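Local coordinates for acetyltransferase, GNAT family (Bacillus anthracis str. Sterne, PDB 3FBU), which binds coenzyme A and probably transfers an acetyl group from acetyl-CoA to an acceptor, as other members of the GNAT family do, at residues 23-34 / 87-95. Numbering follows the deposited sequence.
With COA (coenzyme A), chain C.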
ATOM      1  N   GLU A  23      10.936   2.020  17.817  1.00 22.07           N
ATOM      2  CA  GLU A  23      11.324   2.186  16.427  1.00 22.17           C
ATOM      3  C   GLU A  23      10.096   2.448  15.532  1.00 21.35           C
ATOM      4  O   GLU A  23      10.173   3.191  14.549  1.00 21.61           O
ATOM      5  CB  GLU A  23      12.105   0.940  15.976  1.00 22.38           C
ATOM      6  CG  GLU A  23      12.637   1.002  14.560  1.00 25.56           C
ATOM      7  CD  GLU A  23      13.444  -0.250  14.200  1.00 26.58           C
ATOM      8  OE1 GLU A  23      13.537  -1.163  15.059  1.00 33.59           O
ATOM      9  OE2 GLU A  23      13.983  -0.309  13.076  1.00 31.80           O
ATOM     10  N   TYR A  24       8.955   1.842  15.871  1.00 20.62           N
ATOM     11  CA  TYR A  24       7.721   2.057  15.101  1.00 19.94           C
ATOM     12  C   TYR A  24       6.667   2.927  15.799  1.00 19.80           C
ATOM     13  O   TYR A  24       5.925   3.620  15.129  1.00 19.95           O
ATOM     14  CB  TYR A  24       7.123   0.730  14.605  1.00 19.15           C
ATOM     15  CG  TYR A  24       6.732  -0.302  15.647  1.00 19.49           C
ATOM     16  CD1 TYR A  24       5.456  -0.303  16.218  1.00 17.86           C
ATOM     17  CD2 TYR A  24       7.609  -1.342  15.993  1.00 18.10           C
ATOM     18  CE1 TYR A  24       5.087  -1.267  17.187  1.00 18.69           C
ATOM     19  CE2 TYR A  24       7.246  -2.320  16.933  1.00 18.65           C
ATOM     20  CZ  TYR A  24       5.990  -2.292  17.521  1.00 18.20           C
ATOM     21  OH  TYR A  24       5.651  -3.271  18.444  1.00 18.48           O
ATOM     22  N   THR A  25       6.599   2.915  17.124  1.00 19.61           N
ATOM     23  CA  THR A  25       5.631   3.767  17.804  1.00 20.22           C
ATOM     24  C   THR A  25       5.979   5.270  17.733  1.00 21.04           C
ATOM     25  O   THR A  25       5.115   6.117  17.951  1.00 20.03           O
ATOM     26  CB  THR A  25       5.359   3.337  19.254  1.00 20.06           C
ATOM     27  OG1 THR A  25       6.576   3.345  20.001  1.00 18.80           O
ATOM     28  CG2 THR A  25       4.684   1.960  19.298  1.00 16.70           C
ATOM     29  N   SER A  26       7.236   5.584  17.414  1.00 22.07           N
ATOM     30  CA  SER A  26       7.663   6.962  17.149  1.00 23.03           C
ATOM     31  C   SER A  26       7.455   7.389  15.696  1.00 24.95           C
ATOM     32  O   SER A  26       7.751   8.540  15.321  1.00 26.02           O
ATOM     33  CB  SER A  26       9.144   7.101  17.529  1.00 23.39           C
ATOM     34  OG  SER A  26       9.976   6.284  16.727  1.00 23.43           O
ATOM     35  N   ASP A  27       7.002   6.468  14.855  1.00 25.56           N
ATOM     36  CA  ASP A  27       6.909   6.699  13.410  1.00 26.14           C
ATOM     37  C   ASP A  27       5.503   7.204  13.094  1.00 26.52           C
ATOM     38  O   ASP A  27       4.499   6.546  13.405  1.00 25.53           O
ATOM     39  CB  ASP A  27       7.227   5.394  12.679  1.00 26.53           C
ATOM     40  CG  ASP A  27       7.265   5.537  11.153  1.00 27.27           C
ATOM     41  OD1 ASP A  27       6.480   6.335  10.581  1.00 30.77           O
ATOM     42  OD2 ASP A  27       8.059   4.802  10.523  1.00 29.54           O
ATOM     43  N   SER A  28       5.417   8.377  12.484  1.00 27.59           N
ATOM     44  CA  SER A  28       4.111   9.034  12.352  1.00 28.11           C
ATOM     45  C   SER A  28       3.271   8.399  11.258  1.00 27.92           C
ATOM     46  O   SER A  28       2.048   8.440  11.332  1.00 28.87           O
ATOM     47  CB  SER A  28       4.247  10.569  12.205  1.00 28.71           C
ATOM     48  OG  SER A  28       4.883  10.935  11.003  1.00 31.20           O
ATOM     49  N   ASP A  29       3.900   7.765  10.275  1.00 27.97           N
ATOM     50  CA  ASP A  29       3.161   6.984   9.304  1.00 28.33           C
ATOM     51  C   ASP A  29       2.573   5.740   9.966  1.00 27.53           C
ATOM     52  O   ASP A  29       1.413   5.413   9.726  1.00 28.33           O
ATOM     53  CB  ASP A  29       4.039   6.586   8.122  1.00 29.17           C
ATOM     54  CG  ASP A  29       4.378   7.779   7.226  1.00 33.93           C
ATOM     55  OD1 ASP A  29       3.547   8.731   7.154  1.00 38.24           O
ATOM     56  OD2 ASP A  29       5.470   7.760   6.599  1.00 40.17           O
ATOM     57  N   VAL A  30       3.349   5.075  10.824  1.00 26.22           N
ATOM     58  CA  VAL A  30       2.845   3.898  11.544  1.00 25.71           C
ATOM     59  C   VAL A  30       1.640   4.229  12.424  1.00 25.31           C
ATOM     60  O   VAL A  30       0.678   3.474  12.455  1.00 25.29           O
ATOM     61  CB  VAL A  30       3.938   3.232  12.415  1.00 24.84           C
ATOM     62  CG1 VAL A  30       3.325   2.124  13.315  1.00 22.42           C
ATOM     63  CG2 VAL A  30       5.047   2.693  11.525  1.00 25.78           C
ATOM     64  N   MET A  31       1.696   5.354  13.130  1.00 25.79           N
ATOM     65  CA  MET A  31       0.704   5.692  14.153  1.00 26.29           C
ATOM     66  C   MET A  31      -0.414   6.633  13.651  1.00 26.77           C
ATOM     67  O   MET A  31      -1.215   7.105  14.438  1.00 25.99           O
ATOM     68  CB  MET A  31       1.417   6.269  15.389  1.00 26.05           C
ATOM     69  CG  MET A  31       2.518   5.349  15.940  1.00 25.51           C
ATOM     70  SD  MET A  31       1.900   3.800  16.693  1.00 21.46           S
ATOM     71  CE  MET A  31       1.591   4.316  18.365  1.00 22.92           C
ATOM     72  N   LYS A  32      -0.484   6.835  12.340  1.00 29.17           N
ATOM     73  CA  LYS A  32      -1.534   7.645  11.680  1.00 29.96           C
ATOM     74  C   LYS A  32      -2.955   7.311  12.155  1.00 30.88           C
ATOM     75  O   LYS A  32      -3.737   8.217  12.457  1.00 30.47           O
ATOM     76  CB  LYS A  32      -1.413   7.450  10.159  1.00 31.02           C
ATOM     77  CG  LYS A  32      -2.656   7.764   9.322  1.00 32.76           C
ATOM     78  CD  LYS A  32      -2.651   9.165   8.786  1.00 36.40           C
ATOM     79  CE  LYS A  32      -3.829   9.395   7.831  1.00 36.73           C
ATOM     80  NZ  LYS A  32      -3.983  10.849   7.557  1.00 38.11           N
ATOM     81  N   TYR A  33      -3.290   6.027  12.234  1.00 31.36           N
ATOM     82  CA  TYR A  33      -4.637   5.612  12.635  1.00 32.32           C
ATOM     83  C   TYR A  33      -4.754   5.204  14.063  1.00 33.66           C
ATOM     84  O   TYR A  33      -5.758   4.730  14.478  1.00 35.28           O
ATOM     85  CB  TYR A  33      -5.158   4.495  11.751  1.00 32.14           C
ATOM     86  CG  TYR A  33      -5.270   4.859  10.333  1.00 32.27           C
ATOM     87  CD1 TYR A  33      -6.281   5.682   9.892  1.00 32.43           C
ATOM     88  CD2 TYR A  33      -4.366   4.403   9.416  1.00 31.25           C
ATOM     89  CE1 TYR A  33      -6.382   6.019   8.586  1.00 32.48           C
ATOM     90  CE2 TYR A  33      -4.471   4.733   8.125  1.00 31.98           C
ATOM     91  CZ  TYR A  33      -5.465   5.550   7.721  1.00 32.22           C
ATOM     92  OH  TYR A  33      -5.549   5.876   6.438  1.00 34.96           O
ATOM     93  N   ILE A  34      -3.697   5.358  14.815  1.00 34.51           N
ATOM     94  CA  ILE A  34      -3.715   4.989  16.191  1.00 35.31           C
ATOM     95  C   ILE A  34      -4.152   6.250  16.926  1.00 36.24           C
ATOM     96  O   ILE A  34      -3.655   7.306  16.664  1.00 36.17           O
ATOM     97  CB  ILE A  34      -2.337   4.600  16.708  1.00 35.36           C
ATOM     98  CG1 ILE A  34      -1.696   3.446  15.941  1.00 36.29           C
ATOM     99  CG2 ILE A  34      -2.381   4.284  18.133  1.00 34.69           C
ATOM    100  CD1 ILE A  34      -2.534   2.396  15.533  1.00 37.37           C
ATOM    101  N   GLY A  87      -5.971  -6.513  17.218  1.00 14.72           N
ATOM    102  CA  GLY A  87      -5.345  -5.493  16.424  1.00 15.68           C
ATOM    103  C   GLY A  87      -3.866  -5.780  16.313  1.00 15.47           C
ATOM    104  O   GLY A  87      -3.381  -6.799  16.826  1.00 14.56           O
ATOM    105  N   TRP A  88      -3.138  -4.848  15.703  1.00 16.96           N
ATOM    106  CA  TRP A  88      -1.757  -5.116  15.301  1.00 16.68           C
ATOM    107  C   TRP A  88      -1.074  -3.813  14.957  1.00 16.89           C
ATOM    108  O   TRP A  88      -1.682  -2.964  14.339  1.00 17.43           O
ATOM    109  CB  TRP A  88      -1.749  -6.038  14.067  1.00 17.19           C
ATOM    110  CG  TRP A  88      -2.943  -5.865  13.184  1.00 18.36           C
ATOM    111  CD1 TRP A  88      -3.200  -4.849  12.311  1.00 18.93           C
ATOM    112  CD2 TRP A  88      -4.069  -6.734  13.124  1.00 18.29           C
ATOM    113  NE1 TRP A  88      -4.428  -5.041  11.696  1.00 20.33           N
ATOM    114  CE2 TRP A  88      -4.978  -6.194  12.176  1.00 19.72           C
ATOM    115  CE3 TRP A  88      -4.405  -7.916  13.782  1.00 18.98           C
ATOM    116  CZ2 TRP A  88      -6.196  -6.786  11.901  1.00 18.47           C
ATOM    117  CZ3 TRP A  88      -5.604  -8.501  13.499  1.00 18.39           C
ATOM    118  CH2 TRP A  88      -6.481  -7.954  12.562  1.00 17.74           C
ATOM    119  N   VAL A  89       0.197  -3.674  15.345  1.00 17.15           N
ATOM    120  CA  VAL A  89       1.036  -2.545  14.954  1.00 16.68           C
ATOM    121  C   VAL A  89       2.442  -3.113  14.711  1.00 17.70           C
ATOM    122  O   VAL A  89       3.010  -3.763  15.601  1.00 16.70           O
ATOM    123  CB  VAL A  89       1.120  -1.458  16.050  1.00 16.17           C
ATOM    124  CG1 VAL A  89       1.934  -0.240  15.545  1.00 18.68           C
ATOM    125  CG2 VAL A  89      -0.335  -1.048  16.587  1.00 16.46           C
ATOM    126  N   PHE A  90       2.965  -2.878  13.507  1.00 17.16           N
ATOM    127  CA  PHE A  90       4.203  -3.510  13.062  1.00 18.26           C
ATOM    128  C   PHE A  90       5.188  -2.463  12.568  1.00 18.25           C
ATOM    129  O   PHE A  90       4.824  -1.320  12.273  1.00 19.31           O
ATOM    130  CB  PHE A  90       3.928  -4.568  11.975  1.00 18.57           C
ATOM    131  CG  PHE A  90       3.524  -5.897  12.531  1.00 19.50           C
ATOM    132  CD1 PHE A  90       2.297  -6.053  13.149  1.00 19.31           C
ATOM    133  CD2 PHE A  90       4.354  -6.977  12.451  1.00 18.80           C
ATOM    134  CE1 PHE A  90       1.942  -7.243  13.686  1.00 19.01           C
ATOM    135  CE2 PHE A  90       3.989  -8.174  12.973  1.00 18.04           C
ATOM    136  CZ  PHE A  90       2.778  -8.315  13.591  1.00 19.68           C
ATOM    137  N   ASN A  91       6.446  -2.869  12.562  1.00 19.52           N
ATOM    138  CA  ASN A  91       7.564  -2.087  12.091  1.00 19.81           C
ATOM    139  C   ASN A  91       7.569  -2.123  10.570  1.00 19.36           C
ATOM    140  O   ASN A  91       7.613  -3.218   9.985  1.00 18.15           O
ATOM    141  CB  ASN A  91       8.865  -2.691  12.650  1.00 20.39           C
ATOM    142  CG  ASN A  91      10.101  -1.868  12.327  1.00 20.39           C
ATOM    143  OD1 ASN A  91      10.239  -1.311  11.237  1.00 21.54           O
ATOM    144  ND2 ASN A  91      11.025  -1.802  13.287  1.00 20.23           N
ATOM    145  N   PRO A  92       7.533  -0.949   9.935  1.00 20.66           N
ATOM    146  CA  PRO A  92       7.497  -0.848   8.463  1.00 21.98           C
ATOM    147  C   PRO A  92       8.647  -1.568   7.758  1.00 22.79           C
ATOM    148  O   PRO A  92       8.490  -1.958   6.607  1.00 23.38           O
ATOM    149  CB  PRO A  92       7.590   0.645   8.180  1.00 22.40           C
ATOM    150  CG  PRO A  92       7.440   1.356   9.450  1.00 23.42           C
ATOM    151  CD  PRO A  92       7.504   0.371  10.596  1.00 21.63           C
ATOM    152  N   LYS A  93       9.785  -1.749   8.428  1.00 23.76           N
ATOM    153  CA  LYS A  93      10.862  -2.559   7.827  1.00 24.85           C
ATOM    154  C   LYS A  93      10.395  -3.952   7.480  1.00 24.87           C
ATOM    155  O   LYS A  93      11.002  -4.617   6.629  1.00 25.45           O
ATOM    156  CB  LYS A  93      12.061  -2.691   8.743  1.00 25.64           C
ATOM    157  CG  LYS A  93      12.775  -1.413   8.968  1.00 27.42           C
ATOM    158  CD  LYS A  93      13.818  -1.600  10.043  1.00 28.24           C
ATOM    159  CE  LYS A  93      14.465  -0.284  10.417  1.00 32.76           C
ATOM    160  NZ  LYS A  93      15.085   0.394   9.243  1.00 35.54           N
ATOM    161  N   TYR A  94       9.346  -4.423   8.150  1.00 24.18           N
ATOM    162  CA  TYR A  94       8.915  -5.809   7.988  1.00 25.04           C
ATOM    163  C   TYR A  94       7.519  -5.976   7.380  1.00 24.84           C
ATOM    164  O   TYR A  94       6.968  -7.065   7.390  1.00 25.46           O
ATOM    165  CB  TYR A  94       9.024  -6.526   9.341  1.00 25.88           C
ATOM    166  CG  TYR A  94      10.432  -6.448   9.882  1.00 27.05           C
ATOM    167  CD1 TYR A  94      11.400  -7.368   9.482  1.00 28.13           C
ATOM    168  CD2 TYR A  94      10.811  -5.427  10.745  1.00 28.27           C
ATOM    169  CE1 TYR A  94      12.699  -7.289   9.952  1.00 28.81           C
ATOM    170  CE2 TYR A  94      12.127  -5.335  11.211  1.00 30.27           C
ATOM    171  CZ  TYR A  94      13.055  -6.270  10.809  1.00 28.96           C
ATOM    172  OH  TYR A  94      14.349  -6.200  11.267  1.00 31.01           O
ATOM    173  N   PHE A  95       6.980  -4.907   6.811  1.00 25.47           N
ATOM    174  CA  PHE A  95       5.671  -4.955   6.160  1.00 25.62           C
ATOM    175  C   PHE A  95       5.649  -5.856   4.922  1.00 26.06           C
ATOM    176  O   PHE A  95       6.684  -6.094   4.261  1.00 26.37           O
ATOM    177  CB  PHE A  95       5.231  -3.551   5.696  1.00 25.55           C
ATOM    178  CG  PHE A  95       4.791  -2.622   6.796  1.00 25.61           C
ATOM    179  CD1 PHE A  95       4.655  -3.046   8.113  1.00 23.81           C
ATOM    180  CD2 PHE A  95       4.467  -1.306   6.491  1.00 24.75           C
ATOM    181  CE1 PHE A  95       4.223  -2.161   9.094  1.00 24.96           C
ATOM    182  CE2 PHE A  95       4.036  -0.423   7.478  1.00 25.88           C
ATOM    183  CZ  PHE A  95       3.923  -0.863   8.792  1.00 25.36           C
TER
HETATM  184  N1A COA C 169      -3.068  -1.161  -0.721  1.00 25.68           N
HETATM  185  C2A COA C 169      -3.667  -2.387  -0.858  1.00 26.78           C
HETATM  186  N3A COA C 169      -3.173  -3.474  -0.187  1.00 25.78           N
HETATM  187  C4A COA C 169      -2.090  -3.314   0.621  1.00 27.28           C
HETATM  188  C5A COA C 169      -1.474  -2.084   0.776  1.00 27.00           C
HETATM  189  C6A COA C 169      -1.986  -0.978   0.103  1.00 24.47           C
HETATM  190  N6A COA C 169      -1.441   0.232   0.246  1.00 27.45           N
HETATM  191  N7A COA C 169      -0.447  -2.243   1.623  1.00 25.62           N
HETATM  192  C8A COA C 169      -0.383  -3.536   2.001  1.00 26.50           C
HETATM  193  N9A COA C 169      -1.399  -4.213   1.377  1.00 26.49           N
HETATM  194  C1B COA C 169      -1.839  -5.600   1.575  1.00 28.06           C
HETATM  195  C2B COA C 169      -0.737  -6.629   1.309  1.00 29.37           C
HETATM  196  O2B COA C 169      -0.608  -6.930  -0.076  1.00 32.75           O
HETATM  197  C3B COA C 169      -1.264  -7.782   2.135  1.00 29.16           C
HETATM  198  O3B COA C 169      -2.255  -8.500   1.417  1.00 31.07           O
HETATM  199  P3B COA C 169      -1.937  -9.796   0.499  1.00 34.18           P
HETATM  200  O7A COA C 169      -3.200 -10.515   0.151  1.00 36.31           O
HETATM  201  O8A COA C 169      -1.208  -9.309  -0.725  1.00 36.44           O
HETATM  202  O9A COA C 169      -1.050 -10.697   1.331  1.00 33.95           O
HETATM  203  C4B COA C 169      -1.910  -7.093   3.347  1.00 26.34           C
HETATM  204  O4B COA C 169      -2.247  -5.800   2.922  1.00 25.69           O
HETATM  205  C5B COA C 169      -0.971  -6.984   4.542  1.00 26.05           C
HETATM  206  O5B COA C 169      -0.786  -8.291   5.050  1.00 24.96           O
HETATM  207  P1A COA C 169       0.471  -8.637   5.976  1.00 22.73           P
HETATM  208  O1A COA C 169       1.716  -8.730   5.110  1.00 22.85           O
HETATM  209  O2A COA C 169       0.191  -9.869   6.743  1.00 21.05           O
HETATM  210  O3A COA C 169       0.497  -7.374   6.968  1.00 21.40           O
HETATM  211  P2A COA C 169       1.807  -6.594   7.498  1.00 21.94           P
HETATM  212  O4A COA C 169       2.744  -7.589   8.139  1.00 19.59           O
HETATM  213  O5A COA C 169       2.391  -5.770   6.346  1.00 23.59           O
HETATM  214  O6A COA C 169       1.134  -5.618   8.597  1.00 21.48           O
HETATM  215  CBP COA C 169      -0.251  -3.847   9.402  1.00 19.16           C
HETATM  216  CCP COA C 169      -0.122  -4.989   8.393  1.00 22.46           C
HETATM  217  CDP COA C 169       0.005  -4.482  10.781  1.00 18.10           C
HETATM  218  CEP COA C 169      -1.680  -3.334   9.215  1.00 18.65           C
HETATM  219  CAP COA C 169       0.792  -2.742   9.084  1.00 21.57           C
HETATM  220  OAP COA C 169       0.514  -2.107   7.846  1.00 21.96           O
HETATM  221  C9P COA C 169       0.824  -1.652  10.112  1.00 20.89           C
HETATM  222  O9P COA C 169       1.480  -1.853  11.303  1.00 20.03           O
HETATM  223  N8P COA C 169       0.137  -0.523   9.912  1.00 23.74           N
HETATM  224  C7P COA C 169       0.284   0.625  10.805  1.00 23.46           C
HETATM  225  C6P COA C 169      -0.439   0.450  12.129  1.00 22.46           C
HETATM  226  C5P COA C 169      -1.944   0.278  11.931  1.00 25.26           C
HETATM  227  O5P COA C 169      -2.633   1.078  11.257  1.00 25.18           O
HETATM  228  N4P COA C 169      -2.473  -0.754  12.556  1.00 26.29           N
HETATM  229  C3P COA C 169      -3.878  -1.132  12.362  1.00 28.15           C
HETATM  230  C2P COA C 169      -4.861  -0.333  13.189  1.00 30.02           C
HETATM  231  S1P COA C 169      -6.540  -1.013  13.024  1.00 36.30           S
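Tyr-24, at the end of helix 18-25, lies against the backbone where strand 83-90 runs out into residues 91-95. Its CB sits 3.8 Å from Asn-91 CA and also touches Pro-92 CD. With chi1 at 60° CG is tucked over its own main chain, and one ring face lies over the Phe-90 to Asn-91 peptide, with Phe-90 C 4.0 Å above the ring plane. On one flank Tyr-24 CD1 packs on Val-89 CG1 at 3.6 Å; on the other CD2 meets Asn-91 CB. CE1 passes Val-89 O, and beyond it OH hydrogen-bonds to His-72 ND1 on neighbouring strand 68-79. Val-30 packs beside it with both methyls: CG1 reaches Val-89 CG1 at 3.5 Å, while CG2 presses tightly on Pro-92 CG at 3.4 Å. Asn-91 opens an Asx turn, its OD1 accepting from Lys-93 N (2.9 Å), and Asp-27 OD1 does likewise with Asp-29 N. On the strand, Trp-88 O accepts a hydrogen bond from coenzyme A N4P and Phe-90 N donates to O9P (2.8 Å), the pantetheine pairing familiar from GNAT enzymes. No hydrogen bond joins 23-34 to 87-95; the contact rests mainly on van der Waals packing of Tyr-24 and Val-30, while the strand's polar backbone groups at Trp-88 and Phe-90 serve the cofactor.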